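Local coordinates for protein Fe-superoxide dismutase homolog (Plasmodium berghei, PDB 2A03) that destroys superoxide radicals, probably converting two superoxide ions and two protons into hydrogen peroxide and oxygen at a single bound metal ion, at residues W86-P91 against P161-D166; N21-H26 against W188-W193; K38-Y43 against W80-Y85. All blocks are in the same frame, centred on the assembly; numbering follows the deposited sequence.

Contact 1 (W86-P91 against P161-D166). With MN (manganese (II) ion), chain C.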
loop_
_atom_site.group_PDB
_atom_site.type_symbol
_atom_site.label_atom_id
_atom_site.label_comp_id
_atom_site.label_asym_id
_atom_site.label_seq_id
_atom_site.Cartn_x
_atom_site.Cartn_y
_atom_site.Cartn_z
ATOM N N TRP A 86 6.202 -9.504 14.198
ATOM C CA TRP A 86 5.622 -10.509 15.077
ATOM C C TRP A 86 6.297 -10.463 16.451
ATOM O O TRP A 86 5.629 -10.590 17.484
ATOM C CB TRP A 86 5.699 -11.929 14.479
ATOM C CG TRP A 86 5.116 -11.997 13.096
ATOM C CD1 TRP A 86 5.740 -12.443 11.967
ATOM C CD2 TRP A 86 3.796 -11.599 12.694
ATOM N NE1 TRP A 86 4.889 -12.360 10.899
ATOM C CE2 TRP A 86 3.701 -11.823 11.309
ATOM C CE3 TRP A 86 2.686 -11.077 13.372
ATOM C CZ2 TRP A 86 2.563 -11.533 10.588
ATOM C CZ3 TRP A 86 1.549 -10.802 12.659
ATOM C CH2 TRP A 86 1.493 -11.028 11.276
ATOM N N ASP A 87 7.615 -10.288 16.455
ATOM C CA ASP A 87 8.372 -10.232 17.709
ATOM C C ASP A 87 8.084 -8.966 18.507
ATOM O O ASP A 87 8.289 -8.941 19.705
ATOM C CB ASP A 87 9.885 -10.353 17.457
ATOM C CG ASP A 87 10.288 -11.704 16.888
ATOM O OD1 ASP A 87 9.472 -12.631 16.921
ATOM O OD2 ASP A 87 11.425 -11.839 16.392
ATOM N N SER A 88 7.613 -7.928 17.826
ATOM C CA SER A 88 7.259 -6.667 18.457
ATOM C C SER A 88 5.910 -6.740 19.167
ATOM O O SER A 88 5.510 -5.795 19.858
ATOM C CB SER A 88 7.234 -5.537 17.414
ATOM O OG SER A 88 8.545 -5.148 17.014
ATOM N N MET A 89 5.222 -7.870 19.012
ATOM C CA MET A 89 3.911 -8.063 19.608
ATOM C C MET A 89 3.845 -9.358 20.381
ATOM O O MET A 89 4.721 -10.201 20.277
ATOM C CB MET A 89 2.829 -8.087 18.528
ATOM C CG MET A 89 2.677 -6.787 17.780
ATOM S SD MET A 89 1.327 -6.879 16.582
ATOM C CE MET A 89 1.935 -8.110 15.449
ATOM N N GLY A 90 2.775 -9.521 21.136
ATOM C CA GLY A 90 2.556 -10.747 21.898
ATOM C C GLY A 90 1.295 -10.699 22.757
ATOM O O GLY A 90 0.685 -9.632 22.953
ATOM N N PRO A 91 0.869 -11.867 23.242
ATOM C CA PRO A 91 -0.186 -11.930 24.246
ATOM C C PRO A 91 0.338 -11.493 25.605
ATOM O O PRO A 91 1.546 -11.462 25.814
ATOM C CB PRO A 91 -0.569 -13.401 24.249
ATOM C CG PRO A 91 0.631 -14.125 23.799
ATOM C CD PRO A 91 1.339 -13.204 22.845
ATOM N N PRO A 161 16.668 -0.832 14.934
ATOM C CA PRO A 161 15.270 -1.092 15.245
ATOM C C PRO A 161 15.034 -1.694 16.641
ATOM O O PRO A 161 15.778 -2.603 17.096
ATOM C CB PRO A 161 14.828 -2.071 14.137
ATOM C CG PRO A 161 15.844 -1.905 13.037
ATOM C CD PRO A 161 17.120 -1.606 13.767
ATOM N N ILE A 162 13.999 -1.168 17.293
ATOM C CA ILE A 162 13.615 -1.575 18.645
ATOM C C ILE A 162 12.227 -2.217 18.613
ATOM O O ILE A 162 12.009 -3.272 19.225
ATOM C CB ILE A 162 13.640 -0.361 19.594
ATOM C CG1 ILE A 162 15.039 0.255 19.642
ATOM C CG2 ILE A 162 13.189 -0.733 20.992
ATOM C CD1 ILE A 162 16.155 -0.687 20.103
ATOM N N LEU A 163 11.306 -1.558 17.901
ATOM C CA LEU A 163 9.957 -2.051 17.638
ATOM C C LEU A 163 9.492 -1.557 16.278
ATOM O O LEU A 163 9.954 -0.519 15.801
ATOM C CB LEU A 163 8.966 -1.532 18.674
ATOM C CG LEU A 163 9.115 -2.004 20.114
ATOM C CD1 LEU A 163 8.300 -1.074 21.014
ATOM C CD2 LEU A 163 8.669 -3.488 20.274
ATOM N N THR A 164 8.559 -2.282 15.664
ATOM C CA THR A 164 7.926 -1.806 14.429
ATOM C C THR A 164 6.436 -2.149 14.450
ATOM O O THR A 164 6.001 -3.062 15.133
ATOM C CB THR A 164 8.575 -2.424 13.126
ATOM O OG1 THR A 164 8.233 -1.634 11.977
ATOM C CG2 THR A 164 8.093 -3.856 12.873
ATOM N N CYS A 165 5.677 -1.404 13.670
ATOM C CA CYS A 165 4.291 -1.695 13.425
ATOM C C CYS A 165 4.058 -1.574 11.913
ATOM O O CYS A 165 4.436 -0.582 11.288
ATOM C CB CYS A 165 3.427 -0.712 14.198
ATOM S SG CYS A 165 1.678 -0.833 13.890
ATOM N N ASP A 166 3.483 -2.627 11.337
ATOM C CA ASP A 166 3.133 -2.679 9.917
ATOM C C ASP A 166 1.897 -1.801 9.652
ATOM O O ASP A 166 0.862 -1.983 10.284
ATOM C CB ASP A 166 2.829 -4.146 9.575
ATOM C CG ASP A 166 2.775 -4.431 8.073
ATOM O OD1 ASP A 166 2.887 -3.501 7.243
ATOM O OD2 ASP A 166 2.636 -5.627 7.721
HETATM MN MN MN C . 2.625 -6.941 6.361
HETATM O O HOH W 1 3.876 -5.433 5.136
#
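The peptide group joining Leu163 to Thr164 is the flat group that Ser88 reads: Thr164 N points its hydrogen at Ser88 OG, 3.2 Å away, in a fairly straight bond of 157°. No ring takes part in this contact. Farther along the strand, the carboxylate of Asp166 gives OD2 to the manganese ion at 1.9 Å, while OD1 receives a weak bond from the metal-bound water at 3.0 Å and a hydrogen bond from Trp168 N. Metal on one oxygen and Trp168 N on the other, with the weak water bond beside it, fix the turn of the carboxylate, and His35, His82 and His170 complete the metal site, as in other iron and manganese superoxide dismutases.

Ser88 has OG anti to its carbonyl carbon (chi1 -74°). The hydroxyl can reach back to Phe84 O of helix 70-87 and still receive the strand N-H, so two bonds grip this buried oxygen. Its flank is apolar: Leu163 CD2 lies 3.7 Å from Ser88 OG and 3.8 Å from Ser88 CB. Thr164 turns its own hydroxyl to Gly132 O on the adjacent strand.

A classic beta bulge, with Ile162 and Leu163 both opposite Leu134, interrupts strand 160-166 at the contact itself, since Leu163 is both a bulge residue and a neighbour of Ser88. This strand is an outer one of the three-stranded antiparallel sheet. Helix 193-204 packs Phe195 on Ser88 and Ala196 on Leu163, helix 70-87 brings Tyr85 against Thr164 and Asp166, and strand 130-136 adds Trp131 and Trp133.

Contact 2 (N21-H26 against W188-W193). With ZN (zinc ion), chain D.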
loop_
_atom_site.group_PDB
_atom_site.type_symbol
_atom_site.label_atom_id
_atom_site.label_comp_id
_atom_site.label_asym_id
_atom_site.label_seq_id
_atom_site.Cartn_x
_atom_site.Cartn_y
_atom_site.Cartn_z
ATOM N N ASN A 21 -4.555 -17.036 17.104
ATOM C CA ASN A 21 -5.615 -16.249 17.780
ATOM C C ASN A 21 -5.168 -15.583 19.084
ATOM O O ASN A 21 -6.000 -15.120 19.882
ATOM C CB ASN A 21 -6.864 -17.087 18.028
ATOM C CG ASN A 21 -6.652 -18.145 19.108
ATOM O OD1 ASN A 21 -5.533 -18.617 19.319
ATOM N ND2 ASN A 21 -7.724 -18.512 19.795
ATOM N N ALA A 22 -3.858 -15.477 19.287
ATOM C CA ALA A 22 -3.355 -14.977 20.557
ATOM C C ALA A 22 -3.470 -13.464 20.669
ATOM O O ALA A 22 -3.370 -12.937 21.770
ATOM C CB ALA A 22 -1.922 -15.395 20.765
ATOM N N LEU A 23 -3.659 -12.772 19.547
ATOM C CA LEU A 23 -3.703 -11.306 19.550
ATOM C C LEU A 23 -5.112 -10.713 19.391
ATOM O O LEU A 23 -5.246 -9.488 19.382
ATOM C CB LEU A 23 -2.790 -10.723 18.454
ATOM C CG LEU A 23 -1.367 -11.292 18.347
ATOM C CD1 LEU A 23 -0.551 -10.505 17.332
ATOM C CD2 LEU A 23 -0.658 -11.327 19.680
ATOM N N SER A 24 -6.141 -11.566 19.283
ATOM C CA SER A 24 -7.506 -11.082 19.158
ATOM C C SER A 24 -7.965 -10.533 20.499
ATOM O O SER A 24 -7.487 -10.987 21.535
ATOM C CB SER A 24 -8.451 -12.179 18.657
ATOM O OG SER A 24 -8.684 -13.219 19.608
ATOM N N PRO A 25 -8.908 -9.558 20.485
ATOM C CA PRO A 25 -9.581 -8.973 19.314
ATOM C C PRO A 25 -8.769 -7.872 18.643
ATOM O O PRO A 25 -9.214 -7.329 17.635
ATOM C CB PRO A 25 -10.826 -8.339 19.920
ATOM C CG PRO A 25 -10.333 -7.863 21.263
ATOM C CD PRO A 25 -9.391 -8.950 21.738
ATOM N N HIS A 26 -7.600 -7.549 19.195
ATOM C CA HIS A 26 -6.792 -6.465 18.684
ATOM C C HIS A 26 -6.351 -6.703 17.239
ATOM O O HIS A 26 -6.546 -5.841 16.378
ATOM C CB HIS A 26 -5.579 -6.285 19.574
ATOM C CG HIS A 26 -5.926 -6.244 21.025
ATOM N ND1 HIS A 26 -6.841 -5.351 21.541
ATOM C CD2 HIS A 26 -5.523 -7.018 22.059
ATOM C CE1 HIS A 26 -6.951 -5.553 22.838
ATOM N NE2 HIS A 26 -6.158 -6.553 23.177
ATOM N N TRP A 188 -1.459 -0.911 20.540
ATOM C CA TRP A 188 -0.826 -0.590 21.832
ATOM C C TRP A 188 -1.124 -1.636 22.924
ATOM O O TRP A 188 -0.367 -1.753 23.904
ATOM C CB TRP A 188 -1.199 0.795 22.313
ATOM C CG TRP A 188 -0.627 1.857 21.445
ATOM C CD1 TRP A 188 -1.298 2.591 20.533
ATOM C CD2 TRP A 188 0.730 2.302 21.410
ATOM N NE1 TRP A 188 -0.456 3.471 19.919
ATOM C CE2 TRP A 188 0.805 3.316 20.431
ATOM C CE3 TRP A 188 1.892 1.945 22.106
ATOM C CZ2 TRP A 188 2.007 3.989 20.123
ATOM C CZ3 TRP A 188 3.084 2.602 21.797
ATOM C CH2 TRP A 188 3.131 3.614 20.813
ATOM N N ASN A 189 -2.192 -2.413 22.724
ATOM C CA ASN A 189 -2.520 -3.529 23.614
ATOM C C ASN A 189 -1.628 -4.753 23.382
ATOM O O ASN A 189 -1.671 -5.704 24.161
ATOM C CB ASN A 189 -3.988 -3.941 23.455
ATOM C CG ASN A 189 -4.936 -2.845 23.853
ATOM O OD1 ASN A 189 -4.903 -2.384 24.978
ATOM N ND2 ASN A 189 -5.761 -2.401 22.926
ATOM N N LEU A 190 -0.830 -4.704 22.319
ATOM C CA LEU A 190 -0.049 -5.866 21.878
ATOM C C LEU A 190 1.468 -5.701 22.005
ATOM O O LEU A 190 2.202 -6.687 21.997
ATOM C CB LEU A 190 -0.383 -6.177 20.413
ATOM C CG LEU A 190 -1.825 -6.607 20.148
ATOM C CD1 LEU A 190 -2.052 -6.887 18.679
ATOM C CD2 LEU A 190 -2.182 -7.817 20.994
ATOM N N VAL A 191 1.922 -4.457 22.102
ATOM C CA VAL A 191 3.337 -4.139 22.028
ATOM C C VAL A 191 4.146 -4.887 23.091
ATOM O O VAL A 191 3.814 -4.881 24.271
ATOM C CB VAL A 191 3.617 -2.588 22.031
ATOM C CG1 VAL A 191 3.016 -1.932 23.214
ATOM C CG2 VAL A 191 5.113 -2.328 22.016
ATOM N N ASN A 192 5.184 -5.573 22.617
ATOM C CA ASN A 192 6.032 -6.443 23.426
ATOM C C ASN A 192 7.241 -5.686 23.986
ATOM O O ASN A 192 8.272 -5.558 23.320
ATOM C CB ASN A 192 6.496 -7.622 22.554
ATOM C CG ASN A 192 7.122 -8.747 23.362
ATOM O OD1 ASN A 192 7.721 -8.525 24.411
ATOM N ND2 ASN A 192 6.994 -9.958 22.861
ATOM N N TRP A 193 7.102 -5.184 25.214
ATOM C CA TRP A 193 8.159 -4.419 25.870
ATOM C C TRP A 193 9.381 -5.274 26.203
ATOM O O TRP A 193 10.492 -4.747 26.307
ATOM C CB TRP A 193 7.627 -3.701 27.134
ATOM C CG TRP A 193 6.544 -2.696 26.817
ATOM C CD1 TRP A 193 5.250 -2.722 27.242
ATOM C CD2 TRP A 193 6.676 -1.525 25.996
ATOM N NE1 TRP A 193 4.564 -1.641 26.732
ATOM C CE2 TRP A 193 5.415 -0.889 25.969
ATOM C CE3 TRP A 193 7.737 -0.957 25.280
ATOM C CZ2 TRP A 193 5.182 0.290 25.259
ATOM C CZ3 TRP A 193 7.512 0.216 24.575
ATOM C CH2 TRP A 193 6.234 0.828 24.562
HETATM ZN ZN ZN D . -5.431 -7.458 25.208
HETATM O O HOH W 2 -3.430 -6.362 26.212
HETATM O O HOH W 3 -6.748 -5.708 25.843
#
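With chi1 at -48°, His26 carries its imidazole beside its own backbone N, which turns the ring toward Asn189 on the other loop. Asn189 lays its CB over the middle of the His26 ring, 3.5 Å from the centroid and 13° off the normal, a CH-pi contact; Pro25 CD covers the opposite face. The Asn189 amide is tilted 27° from the ring. Its ND2 lies 3.4 Å from His26 ND1, but these are two donors and do not bond; ND2 makes a weak bond to Ala186 O instead. Leu190 packs between the loops, its CD2 3.6 Å from His26 CD2 and 3.9 Å from Leu23 CB.

His26 NE2 holds a zinc ion at 2.3 Å. Two waters are the other zinc ligands here, and one of them donates to Asn189 O at 2.8 Å, tying the second loop to the zinc. The packing itself belongs to the two-domain superoxide dismutase fold: the approach to helix 29-51 of the alpha-hairpin domain rests on the link between C-terminal helices 180-187 and 193-204.

Contact 3 (K38-Y43 against W80-Y85). With MN (manganese (II) ion), chain C.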
loop_
_atom_site.group_PDB
_atom_site.type_symbol
_atom_site.label_atom_id
_atom_site.label_comp_id
_atom_site.label_asym_id
_atom_site.label_seq_id
_atom_site.Cartn_x
_atom_site.Cartn_y
_atom_site.Cartn_z
ATOM N N LYS A 38 0.062 -16.337 4.287
ATOM C CA LYS A 38 0.029 -15.925 2.880
ATOM C C LYS A 38 1.041 -14.853 2.559
ATOM O O LYS A 38 1.889 -15.076 1.718
ATOM C CB LYS A 38 -1.356 -15.473 2.447
ATOM C CG LYS A 38 -2.405 -16.533 2.608
ATOM C CD LYS A 38 -2.239 -17.587 1.575
ATOM C CE LYS A 38 -3.354 -18.638 1.653
ATOM N NZ LYS A 38 -3.185 -19.635 0.507
ATOM N N HIS A 39 0.975 -13.698 3.217
ATOM C CA HIS A 39 1.908 -12.619 2.906
ATOM C C HIS A 39 3.360 -12.939 3.314
ATOM O O HIS A 39 4.257 -12.942 2.456
ATOM C CB HIS A 39 1.448 -11.278 3.494
ATOM C CG HIS A 39 0.171 -10.756 2.900
ATOM N ND1 HIS A 39 0.124 -10.086 1.698
ATOM C CD2 HIS A 39 -1.104 -10.777 3.362
ATOM C CE1 HIS A 39 -1.122 -9.738 1.435
ATOM N NE2 HIS A 39 -1.888 -10.141 2.429
ATOM N N HIS A 40 3.595 -13.224 4.592
ATOM C CA HIS A 40 4.964 -13.435 5.078
ATOM C C HIS A 40 5.583 -14.688 4.427
ATOM O O HIS A 40 6.700 -14.640 3.908
ATOM C CB HIS A 40 4.982 -13.540 6.606
ATOM C CG HIS A 40 6.345 -13.378 7.225
ATOM N ND1 HIS A 40 6.542 -13.399 8.594
ATOM C CD2 HIS A 40 7.573 -13.202 6.671
ATOM C CE1 HIS A 40 7.830 -13.247 8.855
ATOM N NE2 HIS A 40 8.479 -13.129 7.708
ATOM N N ALA A 41 4.835 -15.797 4.431
ATOM C CA ALA A 41 5.245 -16.996 3.727
ATOM C C ALA A 41 5.541 -16.705 2.266
ATOM O O ALA A 41 6.509 -17.220 1.704
ATOM C CB ALA A 41 4.160 -18.066 3.821
ATOM N N GLY A 42 4.688 -15.897 1.647
ATOM C CA GLY A 42 4.855 -15.566 0.242
ATOM C C GLY A 42 6.151 -14.828 -0.030
ATOM O O GLY A 42 6.748 -15.006 -1.082
ATOM N N TYR A 43 6.588 -13.975 0.895
ATOM C CA TYR A 43 7.834 -13.255 0.695
ATOM C C TYR A 43 8.992 -14.239 0.747
ATOM O O TYR A 43 9.942 -14.146 -0.032
ATOM C CB TYR A 43 8.023 -12.125 1.723
ATOM C CG TYR A 43 7.074 -10.941 1.580
ATOM C CD1 TYR A 43 6.984 -10.216 0.389
ATOM C CD2 TYR A 43 6.285 -10.540 2.643
ATOM C CE1 TYR A 43 6.130 -9.143 0.271
ATOM C CE2 TYR A 43 5.415 -9.467 2.540
ATOM C CZ TYR A 43 5.340 -8.768 1.361
ATOM O OH TYR A 43 4.491 -7.676 1.294
ATOM N N TRP A 80 12.265 -9.957 6.796
ATOM C CA TRP A 80 12.881 -9.458 8.018
ATOM C C TRP A 80 11.918 -8.553 8.778
ATOM O O TRP A 80 11.770 -8.674 9.988
ATOM C CB TRP A 80 14.186 -8.693 7.707
ATOM C CG TRP A 80 14.969 -8.403 8.941
ATOM C CD1 TRP A 80 15.954 -9.181 9.486
ATOM C CD2 TRP A 80 14.810 -7.276 9.829
ATOM N NE1 TRP A 80 16.413 -8.611 10.638
ATOM C CE2 TRP A 80 15.721 -7.449 10.879
ATOM C CE3 TRP A 80 13.975 -6.161 9.837
ATOM C CZ2 TRP A 80 15.840 -6.539 11.922
ATOM C CZ3 TRP A 80 14.080 -5.264 10.864
ATOM C CH2 TRP A 80 15.007 -5.458 11.905
ATOM N N ASN A 81 11.293 -7.624 8.055
ATOM C CA ASN A 81 10.344 -6.689 8.650
ATOM C C ASN A 81 9.185 -7.422 9.361
ATOM O O ASN A 81 8.829 -7.080 10.486
ATOM C CB ASN A 81 9.775 -5.732 7.598
ATOM C CG ASN A 81 10.829 -4.828 6.961
ATOM O OD1 ASN A 81 11.916 -4.614 7.509
ATOM N ND2 ASN A 81 10.498 -4.293 5.773
ATOM N N HIS A 82 8.601 -8.424 8.707
ATOM C CA HIS A 82 7.474 -9.151 9.296
ATOM C C HIS A 82 7.870 -9.964 10.501
ATOM O O HIS A 82 7.164 -9.955 11.496
ATOM C CB HIS A 82 6.778 -10.028 8.274
ATOM C CG HIS A 82 5.919 -9.243 7.348
ATOM N ND1 HIS A 82 6.422 -8.626 6.223
ATOM C CD2 HIS A 82 4.608 -8.913 7.416
ATOM C CE1 HIS A 82 5.448 -7.961 5.627
ATOM N NE2 HIS A 82 4.340 -8.110 6.338
ATOM N N SER A 83 9.009 -10.633 10.429
ATOM C CA SER A 83 9.536 -11.318 11.606
ATOM C C SER A 83 9.737 -10.348 12.773
ATOM O O SER A 83 9.478 -10.701 13.918
ATOM C CB SER A 83 10.841 -12.060 11.271
ATOM O OG SER A 83 10.560 -13.111 10.359
ATOM N N PHE A 84 10.191 -9.131 12.473
ATOM C CA PHE A 84 10.408 -8.127 13.508
ATOM C C PHE A 84 9.085 -7.633 14.085
ATOM O O PHE A 84 8.972 -7.358 15.281
ATOM C CB PHE A 84 11.226 -6.963 12.961
ATOM C CG PHE A 84 11.946 -6.185 14.026
ATOM C CD1 PHE A 84 13.116 -6.683 14.594
ATOM C CD2 PHE A 84 11.463 -4.968 14.464
ATOM C CE1 PHE A 84 13.798 -5.974 15.579
ATOM C CE2 PHE A 84 12.125 -4.257 15.445
ATOM C CZ PHE A 84 13.305 -4.758 16.003
ATOM N N TYR A 85 8.082 -7.552 13.216
ATOM C CA TYR A 85 6.725 -7.169 13.598
ATOM C C TYR A 85 6.063 -8.221 14.518
ATOM O O TYR A 85 5.451 -7.883 15.544
ATOM C CB TYR A 85 5.938 -6.878 12.295
ATOM C CG TYR A 85 4.443 -6.665 12.385
ATOM C CD1 TYR A 85 3.909 -5.518 12.973
ATOM C CD2 TYR A 85 3.560 -7.588 11.828
ATOM C CE1 TYR A 85 2.538 -5.317 13.048
ATOM C CE2 TYR A 85 2.179 -7.378 11.871
ATOM C CZ TYR A 85 1.678 -6.240 12.476
ATOM O OH TYR A 85 0.312 -6.033 12.543
HETATM MN MN MN C . 2.625 -6.941 6.361
HETATM O O HOH W 1 3.876 -5.433 5.136
#
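Helices 38-43 and 80-85 run roughly antiparallel, their segment axes 10.1 Å apart at closest and 139° between directions, with a wider pi-type turn at 38-40 and the nearest alpha carbons those of His40 and His82. His40 swings its ring across to the second helix because CG stands opposite the backbone N (chi1 -164°). There His82 CB sits over the centre of the imidazole, 3.3 Å from the centroid and almost on its normal, a close CH-pi contact. Ser83 OG comes to the same ring at the edge, in its plane, 3.1 Å from His40 CE1. His40 ND1 is bonded to Trp86 NE1, which helps to fix the rotation of the ring.

These two helices are the antiparallel pair of the alpha-hairpin domain, and their inner faces supply part of the metal site. His82 NE2 binds manganese at 2.1 Å, alongside His35 from the first helix and Asp166 and His170 from the C-terminal domain. At its other nitrogen, His82 ND1 is hydrogen-bonded to Gln78 O one turn earlier, so the ring is held from both ends.

Tyr43 meets this ligand obliquely: Tyr43 CE2 is 3.4 Å from His82 CE1, and the ring planes stand 34° apart. Its hydroxyl bonds to Gln78 NE2, so one glutamine serves both the ligand and its aromatic neighbour. A tyrosine in this place probably lines the approach to the metal, as in related superoxide dismutases. Helix 29-51 also reaches the second subunit, where His39 NE2 bonds to Tyr173 OH of that subunit and Tyr43 packs on its Phe127.

In the fold
Contacts 1 and 3 are buried and share helix 70-87; each supplies one ligand, Asp166 and His82, to the same manganese, along with its water. Contact 2 lies farther out, its centre about 14 Å from that of the chain, is only partly buried, and has a zinc ion at its edge. It touches contact 1 through Ser88 O and Asn192 N, 2.8 Å apart, and through Gly90 N and Leu190 O, 3.0 Å apart, but not contact 3. Contacts 1 and 2 join the two domains, whereas contact 3 stays within the helical one. The chemistry differs accordingly: a backbone N-H bonded to a serine hydroxyl, apolar and CH-pi packing between loops beside a zinc-bound histidine, and an aromatic cluster.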